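Local coordinates for protein terminal uridylyltransferase 1 (Trypanosoma brucei, PDB 5HZD) that adds uridylyl residues from UTP to the 3' ends of guide RNAs, ribosomal RNAs and some messenger RNAs during mitochondrial RNA editing in trypanosomes, at residues F109-A114 with G120-D125; V113-W118 with G313-K318; Y303-P308 with R374-I379. All blocks are in the same frame, centred on the assembly; numbering follows the deposited sequence.

Interaction 1. Residues F109-A114 with G120-D125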
loop_
_atom_site.group_PDB
_atom_site.type_symbol
_atom_site.label_atom_id
_atom_site.label_comp_id
_atom_site.label_asym_id
_atom_site.label_seq_id
_atom_site.Cartn_x
_atom_site.Cartn_y
_atom_site.Cartn_z
ATOM N N PHE A 109 -7.839 -0.027 -0.366
ATOM C CA PHE A 109 -6.793 -0.041 -1.410
ATOM C C PHE A 109 -5.463 -0.373 -0.792
ATOM O O PHE A 109 -5.401 -0.707 0.389
ATOM C CB PHE A 109 -6.792 1.241 -2.262
ATOM C CG PHE A 109 -6.388 2.501 -1.526
ATOM C CD1 PHE A 109 -7.305 3.206 -0.757
ATOM C CD2 PHE A 109 -5.102 2.986 -1.629
ATOM C CE1 PHE A 109 -6.925 4.407 -0.114
ATOM C CE2 PHE A 109 -4.698 4.144 -0.973
ATOM C CZ PHE A 109 -5.630 4.863 -0.200
ATOM N N GLY A 110 -4.406 -0.340 -1.608
ATOM C CA GLY A 110 -3.113 -0.797 -1.134
ATOM C C GLY A 110 -2.798 -2.240 -1.448
ATOM O O GLY A 110 -3.330 -2.801 -2.403
ATOM N N SER A 111 -1.931 -2.842 -0.633
ATOM C CA SER A 111 -1.381 -4.150 -0.989
ATOM C C SER A 111 -2.384 -5.296 -0.990
ATOM O O SER A 111 -2.172 -6.289 -1.672
ATOM C CB SER A 111 -0.159 -4.506 -0.133
ATOM O OG SER A 111 -0.527 -4.759 1.215
ATOM N N SER A 112 -3.491 -5.180 -0.242
ATOM C CA SER A 112 -4.431 -6.283 -0.255
ATOM C C SER A 112 -5.125 -6.345 -1.602
ATOM O O SER A 112 -5.521 -7.446 -2.032
ATOM C CB SER A 112 -5.453 -6.184 0.902
ATOM O OG SER A 112 -6.235 -5.004 0.790
ATOM N N VAL A 113 -5.253 -5.188 -2.280
ATOM C CA VAL A 113 -5.742 -5.146 -3.642
ATOM C C VAL A 113 -4.634 -5.575 -4.589
ATOM O O VAL A 113 -4.809 -6.520 -5.348
ATOM C CB VAL A 113 -6.254 -3.752 -3.995
ATOM C CG1 VAL A 113 -6.621 -3.669 -5.497
ATOM C CG2 VAL A 113 -7.488 -3.465 -3.168
ATOM N N ALA A 114 -3.494 -4.909 -4.515
ATOM C CA ALA A 114 -2.414 -5.153 -5.476
ATOM C C ALA A 114 -1.900 -6.596 -5.460
ATOM O O ALA A 114 -1.612 -7.142 -6.534
ATOM C CB ALA A 114 -1.276 -4.199 -5.205
ATOM N N GLY A 120 -2.369 -9.828 7.741
ATOM C CA GLY A 120 -3.037 -9.582 9.006
ATOM C C GLY A 120 -2.294 -8.500 9.756
ATOM O O GLY A 120 -2.713 -8.082 10.832
ATOM N N THR A 121 -1.202 -8.023 9.181
ATOM C CA THR A 121 -0.350 -7.032 9.849
ATOM C C THR A 121 -0.096 -5.768 9.032
ATOM O O THR A 121 -0.035 -4.664 9.585
ATOM C CB THR A 121 1.020 -7.622 10.205
ATOM O OG1 THR A 121 1.710 -7.982 9.003
ATOM C CG2 THR A 121 0.866 -8.837 11.115
ATOM N N ALA A 122 0.063 -5.914 7.712
ATOM C CA ALA A 122 0.305 -4.758 6.840
ATOM C C ALA A 122 -0.796 -3.707 7.022
ATOM O O ALA A 122 -1.971 -4.057 7.190
ATOM C CB ALA A 122 0.378 -5.165 5.379
ATOM N N ASP A 123 -0.431 -2.426 6.986
ATOM C CA ASP A 123 -1.457 -1.377 7.086
ATOM C C ASP A 123 -2.520 -1.546 5.990
ATOM O O ASP A 123 -2.199 -1.864 4.852
ATOM C CB ASP A 123 -0.829 0.017 6.901
ATOM C CG ASP A 123 0.050 0.429 8.051
ATOM O OD1 ASP A 123 0.262 -0.365 8.991
ATOM O OD2 ASP A 123 0.555 1.575 7.989
ATOM N N ILE A 124 -3.794 -1.303 6.339
ATOM C CA ILE A 124 -4.879 -1.304 5.360
ATOM C C ILE A 124 -5.163 0.147 5.030
ATOM O O ILE A 124 -5.211 0.968 5.937
ATOM C CB ILE A 124 -6.166 -1.930 5.974
ATOM C CG1 ILE A 124 -5.953 -3.433 6.198
ATOM C CG2 ILE A 124 -7.407 -1.654 5.098
ATOM C CD1 ILE A 124 -5.853 -4.286 4.911
ATOM N N ASP A 125 -5.296 0.478 3.749
ATOM C CA ASP A 125 -5.762 1.814 3.361
ATOM C C ASP A 125 -7.256 1.789 3.108
ATOM O O ASP A 125 -7.763 0.907 2.408
ATOM C CB ASP A 125 -5.073 2.287 2.076
ATOM C CG ASP A 125 -3.637 2.693 2.318
ATOM O OD1 ASP A 125 -3.438 3.799 2.863
ATOM O OD2 ASP A 125 -2.731 1.908 1.962
HETATM O O HOH W 1 -2.451 -3.918 3.086
#
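The amide of F109 donates to the carbonyl oxygen of D125, with F109 N 2.9 Å from D125 O. This bond belongs to an antiparallel hydrogen-bonded pair at the edge of the five-stranded sheet; in such a pair both side chains lie on one face of the sheet, and there the methylene of D125 sits almost exactly over the centre of the F109 ring, a CH-pi contact with CB 3.4 Å from the centroid and 8° off the ring normal. With chi1 of 67°, CG of F109 lies between the backbone N and carbonyl carbon, which folds the ring back beneath D125; ring and carboxylate planes are stacked, 18° apart. This is the nucleotidyltransferase palm: strand 105-109 runs through G110, the N-cap residue, into the short helix 111-114, while D123 and D125 probably bind the catalytic magnesium. S111, probably a UTP-binding residue, is modelled in two conformers, and in one of them a water links it to the backbone of D123, 2.8 Å from S111 OG and donating to D123 O at 2.7 Å. In the same helix, S112 OG meets I124 CD1 at 4.2 Å.

Interaction 2. Residues V113-W118 with G313-K318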
loop_
_atom_site.group_PDB
_atom_site.type_symbol
_atom_site.label_atom_id
_atom_site.label_comp_id
_atom_site.label_asym_id
_atom_site.label_seq_id
_atom_site.Cartn_x
_atom_site.Cartn_y
_atom_site.Cartn_z
ATOM N N VAL A 113 -5.253 -5.188 -2.280
ATOM C CA VAL A 113 -5.742 -5.146 -3.642
ATOM C C VAL A 113 -4.634 -5.575 -4.589
ATOM O O VAL A 113 -4.809 -6.520 -5.348
ATOM C CB VAL A 113 -6.254 -3.752 -3.995
ATOM C CG1 VAL A 113 -6.621 -3.669 -5.497
ATOM C CG2 VAL A 113 -7.488 -3.465 -3.168
ATOM N N ALA A 114 -3.494 -4.909 -4.515
ATOM C CA ALA A 114 -2.414 -5.153 -5.476
ATOM C C ALA A 114 -1.900 -6.596 -5.460
ATOM O O ALA A 114 -1.612 -7.142 -6.534
ATOM C CB ALA A 114 -1.276 -4.199 -5.205
ATOM N N MET A 115 -1.823 -7.219 -4.280
ATOM C CA MET A 115 -1.246 -8.573 -4.146
ATOM C C MET A 115 -2.289 -9.647 -3.938
ATOM O O MET A 115 -1.946 -10.826 -3.910
ATOM C CB MET A 115 -0.278 -8.648 -2.959
ATOM C CG MET A 115 0.774 -7.563 -2.926
ATOM S SD MET A 115 2.067 -7.948 -4.140
ATOM C CE MET A 115 2.954 -6.396 -4.199
ATOM N N GLY A 116 -3.553 -9.265 -3.758
ATOM C CA GLY A 116 -4.625 -10.235 -3.591
ATOM C C GLY A 116 -4.524 -11.091 -2.342
ATOM O O GLY A 116 -5.186 -12.115 -2.245
ATOM N N VAL A 117 -3.707 -10.651 -1.382
ATOM C CA VAL A 117 -3.569 -11.335 -0.102
ATOM C C VAL A 117 -3.344 -10.278 0.984
ATOM O O VAL A 117 -2.972 -9.133 0.677
ATOM C CB VAL A 117 -2.344 -12.313 -0.079
ATOM C CG1 VAL A 117 -2.513 -13.428 -1.090
ATOM C CG2 VAL A 117 -1.034 -11.555 -0.302
ATOM N N TRP A 118 -3.550 -10.671 2.246
ATOM C CA TRP A 118 -3.222 -9.801 3.383
ATOM C C TRP A 118 -2.689 -10.666 4.531
ATOM O O TRP A 118 -3.255 -11.716 4.820
ATOM C CB TRP A 118 -4.462 -9.009 3.805
ATOM C CG TRP A 118 -4.216 -8.045 4.963
ATOM C CD1 TRP A 118 -3.316 -7.030 5.013
ATOM C CD2 TRP A 118 -4.927 -8.018 6.199
ATOM N NE1 TRP A 118 -3.415 -6.367 6.210
ATOM C CE2 TRP A 118 -4.382 -6.966 6.966
ATOM C CE3 TRP A 118 -5.952 -8.794 6.745
ATOM C CZ2 TRP A 118 -4.859 -6.639 8.238
ATOM C CZ3 TRP A 118 -6.405 -8.480 8.021
ATOM C CH2 TRP A 118 -5.845 -7.422 8.755
ATOM N N GLY A 313 7.929 -11.779 -6.833
ATOM C CA GLY A 313 9.040 -10.886 -7.104
ATOM C C GLY A 313 8.805 -9.481 -6.578
ATOM O O GLY A 313 9.738 -8.848 -6.110
ATOM N N ALA A 314 7.569 -8.994 -6.687
ATOM C CA ALA A 314 7.247 -7.658 -6.225
ATOM C C ALA A 314 7.435 -7.572 -4.719
ATOM O O ALA A 314 7.935 -6.556 -4.207
ATOM C CB ALA A 314 5.812 -7.321 -6.583
ATOM N N ILE A 315 7.059 -8.627 -4.008
ATOM C CA ILE A 315 7.224 -8.650 -2.540
ATOM C C ILE A 315 8.684 -8.620 -2.125
ATOM O O ILE A 315 9.103 -7.813 -1.261
ATOM C CB ILE A 315 6.485 -9.865 -1.973
ATOM C CG1 ILE A 315 4.975 -9.642 -2.152
ATOM C CG2 ILE A 315 6.821 -10.085 -0.491
ATOM C CD1 ILE A 315 4.176 -10.941 -1.912
ATOM N N VAL A 316 9.497 -9.441 -2.783
ATOM C CA VAL A 316 10.922 -9.478 -2.465
ATOM C C VAL A 316 11.596 -8.165 -2.826
ATOM O O VAL A 316 12.445 -7.674 -2.078
ATOM C CB VAL A 316 11.617 -10.673 -3.178
ATOM C CG1 VAL A 316 13.138 -10.560 -3.104
ATOM C CG2 VAL A 316 11.146 -11.972 -2.554
ATOM N N LEU A 317 11.206 -7.561 -3.948
ATOM C CA LEU A 317 11.772 -6.260 -4.312
ATOM C C LEU A 317 11.355 -5.142 -3.365
ATOM O O LEU A 317 12.130 -4.227 -3.122
ATOM C CB LEU A 317 11.403 -5.888 -5.746
ATOM C CG LEU A 317 12.201 -6.747 -6.743
ATOM C CD1 LEU A 317 11.692 -6.495 -8.163
ATOM C CD2 LEU A 317 13.736 -6.488 -6.685
ATOM N N LYS A 318 10.136 -5.183 -2.836
ATOM C CA LYS A 318 9.760 -4.147 -1.865
ATOM C C LYS A 318 10.677 -4.244 -0.661
ATOM O O LYS A 318 11.203 -3.219 -0.205
ATOM C CB LYS A 318 8.334 -4.361 -1.385
ATOM C CG LYS A 318 7.871 -3.321 -0.313
ATOM C CD LYS A 318 6.457 -3.699 0.108
ATOM C CE LYS A 318 5.652 -2.499 0.569
ATOM N NZ LYS A 318 6.370 -1.799 1.652
#
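This is a small, buried, apolar contact between the C-terminal end of the short palm helix around 111-114, with the segment that follows it, and helix 310-324; one side chain, M115, makes it from the palm side. The two segments together bury 125 Å², and the nearest pair of CA atoms, those of M115 and I315, is 8.6 Å apart, a gap bridged by side chains. M115 points toward the helix and touches it with the end of its chain: the methyl CE meets A314 CB at 3.8 Å, and the sulfur SD lies 3.9 Å from I315 CG1. Two consecutive helical residues thus receive the thioether, the methyl on one and the sulfur on the other. The bend of M115 at chi2 (-77°) carries SD and CE across to the helix. I315 starts off to one side, but its CG1 branch turns back to the sulfur, and the two side chains run past each other in opposite directions. The contact lies near the nucleotide site: the side chain of M115 is about 8 Å from that of S336, which binds UTP, and K318, another UTP-binding residue, follows one turn on from A314. After M115 the chain leaves helical geometry at G116, with a phi of +64°. L304 of helix 292-304 also touches M115, R311 of helix 310-324 donates to its carbonyl oxygen, and N340 and W343 of helix 336-349 pack on A314, so the contact lies where helices 292-304, 310-324 and 336-349 come together.

Interaction 3. Residues Y303-P308 with R374-I379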
loop_
_atom_site.group_PDB
_atom_site.type_symbol
_atom_site.label_atom_id
_atom_site.label_comp_id
_atom_site.label_asym_id
_atom_site.label_seq_id
_atom_site.Cartn_x
_atom_site.Cartn_y
_atom_site.Cartn_z
ATOM N N TYR A 303 -1.676 -6.123 -13.509
ATOM C CA TYR A 303 -0.343 -6.564 -13.901
ATOM C C TYR A 303 0.188 -7.735 -13.068
ATOM O O TYR A 303 0.700 -8.722 -13.619
ATOM C CB TYR A 303 0.633 -5.388 -13.783
ATOM C CG TYR A 303 0.733 -4.526 -15.016
ATOM C CD1 TYR A 303 1.266 -5.050 -16.199
ATOM C CD2 TYR A 303 0.395 -3.181 -14.984
ATOM C CE1 TYR A 303 1.437 -4.244 -17.334
ATOM C CE2 TYR A 303 0.560 -2.366 -16.141
ATOM C CZ TYR A 303 1.086 -2.924 -17.285
ATOM O OH TYR A 303 1.274 -2.114 -18.400
ATOM N N LEU A 304 0.082 -7.635 -11.751
ATOM C CA LEU A 304 0.789 -8.608 -10.912
ATOM C C LEU A 304 0.113 -9.974 -10.887
ATOM O O LEU A 304 0.756 -10.984 -10.586
ATOM C CB LEU A 304 0.944 -8.045 -9.501
ATOM C CG LEU A 304 1.829 -6.796 -9.417
ATOM C CD1 LEU A 304 1.942 -6.390 -7.982
ATOM C CD2 LEU A 304 3.242 -7.062 -9.984
ATOM N N LEU A 305 -1.161 -10.035 -11.239
ATOM C CA LEU A 305 -1.817 -11.338 -11.364
ATOM C C LEU A 305 -1.538 -12.038 -12.697
ATOM O O LEU A 305 -1.932 -13.195 -12.905
ATOM C CB LEU A 305 -3.333 -11.202 -11.169
ATOM C CG LEU A 305 -3.815 -10.955 -9.750
ATOM C CD1 LEU A 305 -5.333 -10.803 -9.811
ATOM C CD2 LEU A 305 -3.406 -12.110 -8.804
ATOM N N SER A 306 -0.867 -11.351 -13.618
ATOM C CA SER A 306 -0.747 -11.876 -14.967
ATOM C C SER A 306 0.466 -12.780 -15.233
ATOM O O SER A 306 0.637 -13.266 -16.353
ATOM C CB SER A 306 -0.846 -10.737 -16.010
ATOM O OG SER A 306 0.311 -9.932 -15.995
ATOM N N HIS A 307 1.285 -13.019 -14.207
ATOM C CA HIS A 307 2.317 -14.059 -14.248
ATOM C C HIS A 307 2.398 -14.617 -12.822
ATOM O O HIS A 307 2.361 -13.841 -11.868
ATOM C CB HIS A 307 3.667 -13.427 -14.620
ATOM C CG HIS A 307 4.730 -14.428 -14.915
ATOM N ND1 HIS A 307 5.316 -15.198 -13.930
ATOM C CD2 HIS A 307 5.324 -14.792 -16.081
ATOM C CE1 HIS A 307 6.202 -16.010 -14.478
ATOM N NE2 HIS A 307 6.241 -15.768 -15.782
ATOM N N PRO A 308 2.545 -15.945 -12.667
ATOM C CA PRO A 308 2.556 -16.547 -11.327
ATOM C C PRO A 308 3.760 -16.126 -10.478
ATOM O O PRO A 308 3.700 -16.283 -9.248
ATOM C CB PRO A 308 2.593 -18.053 -11.608
ATOM C CG PRO A 308 3.121 -18.200 -12.995
ATOM C CD PRO A 308 2.622 -16.961 -13.732
ATOM N N ARG A 374 -10.549 -9.011 -3.597
ATOM C CA ARG A 374 -10.658 -10.438 -3.880
ATOM C C ARG A 374 -9.367 -11.178 -3.528
ATOM O O ARG A 374 -8.249 -10.699 -3.826
ATOM C CB ARG A 374 -11.069 -10.650 -5.336
ATOM C CG ARG A 374 -12.570 -10.352 -5.528
ATOM C CD ARG A 374 -13.115 -10.879 -6.842
ATOM N NE ARG A 374 -12.493 -10.190 -7.959
ATOM C CZ ARG A 374 -12.167 -10.768 -9.105
ATOM N NH1 ARG A 374 -12.414 -12.063 -9.298
ATOM N NH2 ARG A 374 -11.594 -10.042 -10.063
ATOM N N TYR A 375 -9.537 -12.324 -2.891
ATOM C CA TYR A 375 -8.412 -13.133 -2.459
ATOM C C TYR A 375 -7.955 -14.078 -3.578
ATOM O O TYR A 375 -8.772 -14.802 -4.161
ATOM C CB TYR A 375 -8.790 -13.935 -1.194
ATOM C CG TYR A 375 -7.684 -14.885 -0.767
ATOM C CD1 TYR A 375 -6.581 -14.420 -0.068
ATOM C CD2 TYR A 375 -7.741 -16.237 -1.102
ATOM C CE1 TYR A 375 -5.534 -15.294 0.283
ATOM C CE2 TYR A 375 -6.729 -17.120 -0.751
ATOM C CZ TYR A 375 -5.615 -16.627 -0.055
ATOM O OH TYR A 375 -4.608 -17.538 0.267
ATOM N N THR A 376 -6.652 -14.064 -3.862
ATOM C CA THR A 376 -6.035 -15.024 -4.775
ATOM C C THR A 376 -4.793 -15.587 -4.080
ATOM O O THR A 376 -3.886 -14.811 -3.733
ATOM C CB THR A 376 -5.549 -14.317 -6.067
ATOM O OG1 THR A 376 -6.656 -13.649 -6.701
ATOM C CG2 THR A 376 -4.967 -15.340 -7.022
ATOM N N PRO A 377 -4.732 -16.911 -3.879
ATOM C CA PRO A 377 -3.567 -17.512 -3.209
ATOM C C PRO A 377 -2.276 -17.181 -3.946
ATOM O O PRO A 377 -2.289 -17.106 -5.172
ATOM C CB PRO A 377 -3.790 -19.025 -3.345
ATOM C CG PRO A 377 -5.212 -19.202 -3.744
ATOM C CD PRO A 377 -5.730 -17.898 -4.300
ATOM N N MET A 378 -1.196 -16.986 -3.191
ATOM C CA MET A 378 0.121 -16.720 -3.762
ATOM C C MET A 378 0.615 -17.819 -4.700
ATOM O O MET A 378 1.298 -17.523 -5.699
ATOM C CB MET A 378 1.122 -16.474 -2.618
ATOM C CG MET A 378 2.422 -15.799 -3.035
ATOM S SD MET A 378 2.205 -14.202 -3.832
ATOM C CE MET A 378 1.345 -13.260 -2.588
ATOM N N ILE A 379 0.284 -19.078 -4.384
ATOM C CA ILE A 379 0.656 -20.192 -5.240
ATOM C C ILE A 379 -0.543 -21.134 -5.347
ATOM O O ILE A 379 -1.301 -21.316 -4.385
ATOM C CB ILE A 379 1.912 -20.915 -4.714
ATOM C CG1 ILE A 379 2.385 -21.969 -5.716
ATOM C CG2 ILE A 379 1.645 -21.540 -3.358
ATOM C CD1 ILE A 379 3.834 -22.458 -5.443
HETATM O O HOH W 2 2.093 -18.099 -8.139
#
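L305 and T376 reach each other at an oblique angle, and a single leucine methyl does the touching. L305 CD2 lies 4.0 Å from T376 CG2 and 4.1 Å from T376 CB, with the hydroxyl oxygen slightly farther, so the methyl rests against the branch point of the threonine. T376 points toward the other segment, its CG2 anti to the backbone N and OG1 beside it (chi1 -57°). L305 leaves its backbone to one side, and its outer end closes the distance. The contact joins the chain reversal between helices 292-304 and 310-324 to the irregular loop between helices 336-349 and 385-409, and only 91 Å² is buried. On the first side the reversal is held by Y303 O, which accepts from both S306 N at 3.1 Å and S306 OG at 2.7 Å; the hydroxyl is tilted 22° from the carbonyl plane. The imidazole of H307 then caps the N of C309, just before helix 310-324. R311, near the start of that helix, gives NH1 to T376 O and NH2 to P377 O, a second tie to the same loop. Farther along, P308 O and M378 O stand 4.5 Å apart and share one water, which donates to P308 O at 2.7 Å and to M378 O at 2.6 Å. The first bond of M378 points away from segment 303-308; its side chain packs on V117 and I315.

In the fold
From the N terminus, interaction 1 closes first, a short loop with five residues between its segments that brings strand 105-109 and helix 111-114 against strand 124-129. Interaction 2 starts from the same stretch, sharing V113 and A114, but reaches across 194 residues to helix 310-324, tying the palm to a helix holding UTP-binding residues. Interaction 3 opens in the C-terminal part of helix 292-304 and the residues after it, and ties the linker to helix 310-324 to the loop before helix 385-409. Its segments alternate with those of interaction 2: the two cross. They meet where G116 O lies 2.9 Å from T376 N, a probable hydrogen bond. Interactions 1 and 3 touch through A114 and L304.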